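Long-range contact in phosphoribosylamine--glycine ligase (Thermotoga maritima, PDB 1VKZ), which catalyses the ATP-dependent joining of glycine to 5-phospho-beta-D-ribosylamine, giving glycinamide ribonucleotide, in de novo purine biosynthesis: residues E128-L133 with L173-L178. Numbering follows the deposited sequence.
Sequences ETPEEL and LIIGEL
Ile174, in the last turn of helix 163-175, pushes its side chain into a hollow formed where the chain turns into helix 130-137. Its two branches fill different parts of that hollow. In the ethyl arm, CG1 lies anti to the carbonyl carbon and chi2 is extended (155°), so CD1 points away from CA: Ile174 CD1 lies 3.6 Å from Thr129 O and also 3.6 Å from Leu133 CD2, between the carbonyl of the N-cap residue and the leucine one turn into the helix. The branch methyl, Ile174 CG2, is 3.4 Å from Glu128 O and 3.8 Å from Pro130 CD. With CG anti to the backbone N, Leu133 turns CD2 to the end of the Ile174 ethyl arm, the two crossing obliquely.

Pro130 is a bump in its own right. Pro130 CG abuts Ile175 CD1 at 3.3 Å, tighter than usual for two carbons, while the two side chains cross at about a right angle; with CD on Ile174, both isoleucines bear on the ring. An alanine here would probably loosen the packing against Ile174 CG2 and the Ile175 ethyl arm, because the ring atoms CG and CD that meet them would be missing.

No hydrogen bond spans the two segments, but the hollow has an internal brace. Thr129 is the N-cap, its OG1 accepting from Glu132 N at 3.3 Å, and Glu132 OE1 in turn receives Glu128 N from above the carboxylate plane.

The contact joins two helices of the ATP-grasp domain at the N-terminal end of one and the C-terminal end of the other. Pro130 and Leu133 also touch Ser171 on helix 163-175, and beneath the helices Leu133 reaches Ile146 and Ile188, and Ile174 reaches Val186, on central strands 144-148 and 186-190 of the four-stranded antiparallel sheet.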
# COMPACT_ATOMS: atom_id res chain seq x y z
N GLU A 128 -9.16 10.64 -23.20
CA GLU A 128 -9.65 9.32 -23.56
C GLU A 128 -9.00 8.80 -24.84
O GLU A 128 -9.01 7.59 -25.07
CB GLU A 128 -11.19 9.35 -23.70
CG GLU A 128 -11.90 8.78 -22.48
CD GLU A 128 -13.32 9.29 -22.27
OE1 GLU A 128 -14.12 9.31 -23.24
OE2 GLU A 128 -13.63 9.65 -21.09
N THR A 129 -8.45 9.70 -25.66
CA THR A 129 -7.66 9.33 -26.84
C THR A 129 -6.36 10.15 -26.89
O THR A 129 -6.27 11.19 -26.23
CB THR A 129 -8.44 9.55 -28.17
OG1 THR A 129 -8.37 10.93 -28.56
CG2 THR A 129 -9.93 9.25 -28.02
N PRO A 130 -5.37 9.66 -27.63
CA PRO A 130 -4.14 10.41 -27.90
C PRO A 130 -4.35 11.80 -28.50
O PRO A 130 -3.57 12.72 -28.22
CB PRO A 130 -3.42 9.53 -28.92
CG PRO A 130 -3.85 8.18 -28.57
CD PRO A 130 -5.30 8.31 -28.21
N GLU A 131 -5.38 11.94 -29.33
CA GLU A 131 -5.78 13.24 -29.86
C GLU A 131 -6.11 14.22 -28.72
O GLU A 131 -5.63 15.36 -28.71
CB GLU A 131 -7.00 13.07 -30.78
CG GLU A 131 -7.40 14.32 -31.54
CD GLU A 131 -8.89 14.34 -31.87
OE1 GLU A 131 -9.70 14.14 -30.93
OE2 GLU A 131 -9.24 14.58 -33.05
N GLU A 132 -6.91 13.76 -27.76
CA GLU A 132 -7.29 14.59 -26.62
C GLU A 132 -6.06 14.92 -25.77
O GLU A 132 -5.94 16.03 -25.26
CB GLU A 132 -8.35 13.87 -25.78
CG GLU A 132 -9.68 13.65 -26.49
CD GLU A 132 -10.66 12.82 -25.68
OE1 GLU A 132 -10.35 12.46 -24.52
OE2 GLU A 132 -11.75 12.51 -26.21
N LEU A 133 -5.15 13.94 -25.64
CA LEU A 133 -3.90 14.13 -24.93
C LEU A 133 -3.08 15.28 -25.53
O LEU A 133 -2.51 16.08 -24.80
CB LEU A 133 -3.09 12.83 -24.95
CG LEU A 133 -1.76 12.82 -24.19
CD1 LEU A 133 -1.90 13.35 -22.78
CD2 LEU A 133 -1.22 11.41 -24.15
N LEU A 173 0.23 4.83 -23.58
CA LEU A 173 -0.46 4.43 -22.35
C LEU A 173 -1.98 4.37 -22.52
O LEU A 173 -2.64 3.51 -21.94
CB LEU A 173 -0.10 5.38 -21.19
CG LEU A 173 -0.67 5.05 -19.79
CD1 LEU A 173 -0.27 3.66 -19.34
CD2 LEU A 173 -0.22 6.04 -18.78
N ILE A 174 -2.52 5.30 -23.30
CA ILE A 174 -3.96 5.31 -23.61
C ILE A 174 -4.33 4.06 -24.44
O ILE A 174 -5.29 3.36 -24.12
CB ILE A 174 -4.37 6.62 -24.38
CG1 ILE A 174 -4.29 7.85 -23.47
CG2 ILE A 174 -5.81 6.51 -24.92
CD1 ILE A 174 -4.08 9.15 -24.20
N ILE A 175 -3.55 3.79 -25.48
CA ILE A 175 -3.86 2.75 -26.46
C ILE A 175 -3.39 1.35 -26.05
O ILE A 175 -3.57 0.41 -26.80
CB ILE A 175 -3.25 3.12 -27.79
CG1 ILE A 175 -3.70 4.52 -28.20
CG2 ILE A 175 -3.64 2.11 -28.88
CD1 ILE A 175 -2.80 5.12 -29.27
N GLY A 176 -2.81 1.22 -24.87
CA GLY A 176 -2.38 -0.08 -24.36
C GLY A 176 -1.04 -0.55 -24.88
O GLY A 176 -0.66 -1.69 -24.66
N GLU A 177 -0.31 0.34 -25.55
CA GLU A 177 1.04 0.05 -26.00
C GLU A 177 2.16 0.42 -25.01
O GLU A 177 3.30 0.04 -25.20
CB GLU A 177 1.27 0.68 -27.39
CG GLU A 177 0.24 0.17 -28.40
CD GLU A 177 0.62 0.42 -29.84
OE1 GLU A 177 1.23 1.47 -30.13
OE2 GLU A 177 0.28 -0.45 -30.68
N LEU A 178 1.84 1.14 -23.94
CA LEU A 178 2.87 1.45 -22.95
C LEU A 178 3.06 0.30 -21.97
O LEU A 178 4.10 -0.34 -21.99
CB LEU A 178 2.60 2.76 -22.18
CG LEU A 178 3.78 3.25 -21.33
CD1 LEU A 178 5.06 3.43 -22.17
CD2 LEU A 178 3.43 4.53 -20.67